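Local coordinates for protein IclR transcriptional regulator (Thermotoga maritima, PDB 1MKM) that probably binds DNA as a transcriptional repressor of the IclR family, with a winged helix-turn-helix domain joined to a zinc-containing C-terminal domain, at residues 161-166 with 191-196. Residues are numbered along the deposited sequence; the frame is centred on the assembly and turned at random.
Sequences KPKTPN and EENEIG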
ATOM      1  N   LYS B 161      -6.253 -42.037   8.039  1.00 89.13           N
ATOM      2  CA  LYS B 161      -4.913 -41.623   8.436  1.00 94.87           C
ATOM      3  C   LYS B 161      -4.990 -40.489   9.450  1.00 97.85           C
ATOM      4  O   LYS B 161      -5.310 -39.353   9.106  1.00101.05           O
ATOM      5  CB  LYS B 161      -4.102 -41.177   7.219  1.00 95.00           C
ATOM      6  CG  LYS B 161      -2.704 -40.680   7.570  1.00 97.57           C
ATOM      7  CD  LYS B 161      -1.903 -40.315   6.328  1.00101.31           C
ATOM      8  CE  LYS B 161      -0.577 -39.667   6.707  1.00103.17           C
ATOM      9  NZ  LYS B 161       0.256 -39.329   5.519  1.00 99.84           N
ATOM     10  N   PRO B 162      -4.695 -40.789  10.724  1.00100.08           N
ATOM     11  CA  PRO B 162      -4.727 -39.806  11.810  1.00 98.10           C
ATOM     12  C   PRO B 162      -3.785 -38.618  11.592  1.00 93.48           C
ATOM     13  O   PRO B 162      -2.561 -38.764  11.622  1.00 90.39           O
ATOM     14  CB  PRO B 162      -4.352 -40.640  13.034  1.00100.88           C
ATOM     15  CG  PRO B 162      -3.432 -41.673  12.456  1.00 98.56           C
ATOM     16  CD  PRO B 162      -4.167 -42.079  11.203  1.00 98.49           C
ATOM     17  N   LYS B 163      -4.375 -37.444  11.380  1.00 85.63           N
ATOM     18  CA  LYS B 163      -3.610 -36.221  11.146  1.00 80.14           C
ATOM     19  C   LYS B 163      -3.149 -35.573  12.444  1.00 76.84           C
ATOM     20  O   LYS B 163      -2.220 -34.759  12.467  1.00 65.16           O
ATOM     21  CB  LYS B 163      -4.455 -35.235  10.336  1.00 84.30           C
ATOM     22  CG  LYS B 163      -4.636 -35.636   8.880  1.00 72.55           C
ATOM     23  CD  LYS B 163      -5.726 -34.825   8.209  1.00 77.24           C
ATOM     24  CE  LYS B 163      -7.082 -35.137   8.813  1.00 75.50           C
ATOM     25  NZ  LYS B 163      -7.390 -36.600   8.783  1.00 82.53           N
ATOM     26  N   THR B 164      -3.804 -35.940  13.532  1.00 78.03           N
ATOM     27  CA  THR B 164      -3.449 -35.409  14.835  1.00 85.97           C
ATOM     28  C   THR B 164      -3.922 -36.394  15.906  1.00 83.55           C
ATOM     29  O   THR B 164      -4.898 -37.119  15.700  1.00 76.65           O
ATOM     30  CB  THR B 164      -4.059 -33.985  15.044  1.00 80.69           C
ATOM     31  OG1 THR B 164      -5.350 -33.905  14.422  1.00 74.49           O
ATOM     32  CG2 THR B 164      -3.150 -32.926  14.431  1.00 68.32           C
ATOM     33  N   PRO B 165      -3.215 -36.458  17.050  1.00 79.83           N
ATOM     34  CA  PRO B 165      -3.582 -37.371  18.139  1.00 81.27           C
ATOM     35  C   PRO B 165      -5.072 -37.416  18.467  1.00 85.89           C
ATOM     36  O   PRO B 165      -5.508 -38.209  19.298  1.00 82.89           O
ATOM     37  CB  PRO B 165      -2.733 -36.876  19.321  1.00 77.98           C
ATOM     38  CG  PRO B 165      -2.285 -35.479  18.911  1.00 72.99           C
ATOM     39  CD  PRO B 165      -2.067 -35.621  17.436  1.00 71.79           C
ATOM     40  N   ASN B 166      -5.852 -36.565  17.811  1.00 91.58           N
ATOM     41  CA  ASN B 166      -7.286 -36.531  18.047  1.00 97.69           C
ATOM     42  C   ASN B 166      -8.068 -36.955  16.802  1.00 98.63           C
ATOM     43  O   ASN B 166      -9.300 -36.911  16.785  1.00 98.90           O
ATOM     44  CB  ASN B 166      -7.713 -35.126  18.486  1.00102.37           C
ATOM     45  CG  ASN B 166      -6.921 -34.615  19.682  1.00 98.09           C
ATOM     46  OD1 ASN B 166      -7.283 -33.610  20.290  1.00102.37           O
ATOM     47  ND2 ASN B 166      -5.832 -35.298  20.016  1.00 94.11           N
ATOM     48  N   GLU B 191      -9.656 -30.540  17.654  1.00 74.21           N
ATOM     49  CA  GLU B 191      -8.326 -30.670  17.076  1.00 65.75           C
ATOM     50  C   GLU B 191      -8.120 -31.987  16.337  1.00 64.39           C
ATOM     51  O   GLU B 191      -7.014 -32.515  16.291  1.00 68.22           O
ATOM     52  CB  GLU B 191      -7.270 -30.494  18.170  1.00 72.42           C
ATOM     53  CG  GLU B 191      -6.554 -29.142  18.108  1.00 72.83           C
ATOM     54  CD  GLU B 191      -6.046 -28.671  19.459  1.00 68.84           C
ATOM     55  OE1 GLU B 191      -6.886 -28.472  20.364  1.00 63.99           O
ATOM     56  OE2 GLU B 191      -4.814 -28.495  19.614  1.00 62.49           O
ATOM     57  N   GLU B 192      -9.197 -32.491  15.746  1.00 67.69           N
ATOM     58  CA  GLU B 192      -9.178 -33.742  14.994  1.00 71.85           C
ATOM     59  C   GLU B 192      -8.665 -33.523  13.574  1.00 73.97           C
ATOM     60  O   GLU B 192      -8.098 -34.428  12.972  1.00 78.64           O
ATOM     61  CB  GLU B 192     -10.587 -34.347  14.925  1.00 71.71           C
ATOM     62  CG  GLU B 192     -11.298 -34.478  16.266  1.00 63.72           C
ATOM     63  CD  GLU B 192     -12.748 -34.901  16.114  1.00 68.00           C
ATOM     64  OE1 GLU B 192     -13.007 -36.026  15.641  1.00 70.95           O
ATOM     65  OE2 GLU B 192     -13.640 -34.105  16.466  1.00 77.76           O
ATOM     66  N   ASN B 193      -8.880 -32.330  13.028  1.00 78.00           N
ATOM     67  CA  ASN B 193      -8.418 -32.036  11.677  1.00 73.89           C
ATOM     68  C   ASN B 193      -7.076 -31.331  11.767  1.00 73.47           C
ATOM     69  O   ASN B 193      -6.073 -31.837  11.269  1.00 76.58           O
ATOM     70  CB  ASN B 193      -9.440 -31.166  10.932  1.00 73.86           C
ATOM     71  CG  ASN B 193      -9.037 -30.884   9.480  1.00 73.46           C
ATOM     72  OD1 ASN B 193      -8.191 -30.030   9.207  1.00 77.25           O
ATOM     73  ND2 ASN B 193      -9.645 -31.607   8.553  1.00 51.76           N
ATOM     74  N   GLU B 194      -7.054 -30.166  12.408  1.00 74.15           N
ATOM     75  CA  GLU B 194      -5.809 -29.426  12.571  1.00 75.23           C
ATOM     76  C   GLU B 194      -5.566 -29.042  14.025  1.00 74.96           C
ATOM     77  O   GLU B 194      -6.463 -28.560  14.716  1.00 69.96           O
ATOM     78  CB  GLU B 194      -5.801 -28.174  11.690  1.00 81.74           C
ATOM     79  CG  GLU B 194      -4.786 -28.246  10.553  1.00 88.41           C
ATOM     80  CD  GLU B 194      -4.780 -27.005   9.680  1.00 89.50           C
ATOM     81  OE1 GLU B 194      -5.854 -26.643   9.155  1.00 90.29           O
ATOM     82  OE2 GLU B 194      -3.700 -26.396   9.510  1.00 88.19           O
ATOM     83  N   ILE B 195      -4.343 -29.270  14.491  1.00 72.37           N
ATOM     84  CA  ILE B 195      -3.983 -28.948  15.863  1.00 73.33           C
ATOM     85  C   ILE B 195      -3.968 -27.428  16.073  1.00 75.22           C
ATOM     86  O   ILE B 195      -3.450 -26.667  15.249  1.00 64.12           O
ATOM     87  CB  ILE B 195      -2.609 -29.587  16.231  1.00 80.13           C
ATOM     88  CG1 ILE B 195      -2.040 -28.936  17.495  1.00 82.58           C
ATOM     89  CG2 ILE B 195      -1.654 -29.497  15.048  1.00 82.32           C
ATOM     90  CD1 ILE B 195      -0.643 -29.424  17.864  1.00 87.14           C
ATOM     91  N   GLY B 196      -4.554 -26.993  17.183  1.00 68.80           N
ATOM     92  CA  GLY B 196      -4.617 -25.575  17.473  1.00 66.07           C
ATOM     93  C   GLY B 196      -5.974 -25.034  17.070  1.00 64.93           C
ATOM     94  O   GLY B 196      -6.418 -24.013  17.603  1.00 67.39           O
TER
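Thr164 turns its hydroxyl into the bend of 191-196, where OG1 donates to the carbonyl O of Glu191 at 2.9 Å. The C=O...OG1 angle of 139° and a 25° tilt from the carbonyl plane describe a bent approach. Glu192 O, at 3.2 Å from the same OG1, fails on angle as an acceptor and takes a hydrogen bond from Thr167 instead. A chi1 of 36° sets OG1 between backbone N and carbonyl carbon, which leaves CG2 to pack on Ile195 CG2 at 3.8 Å. An alanine here would probably leave Glu191 O without this donor and open a gap beside Ile195. Packing is also close at Asn166, whose O lies 3.2 Å from Glu192 CG and whose CB is 3.5 Å from Glu191 O. Both segments are loops of the IclR C-terminal domain, a GAF-like fold: 161-166 precedes helix 171-184, while the loop 191-196 connects antiparallel strands 187-190 and 197-205, which carry Asp189 and Cys199, residues seen to bind zinc in this protein. Asp189 OD1 accepts from the backbone N of Glu192 and Asn193, which links this loop to the zinc-binding residue, while the carboxylate of buried Glu192 forms a salt bridge with Lys140 through OE2. Contact is looser at Lys163, where CB stays 3.9 Å from Asn193 O and the chain, bent at chi3 and chi4, brings NZ into a long, weak ion pair with Asp132. Ile195, on the exposed side, also packs against Arg222 of the second subunit.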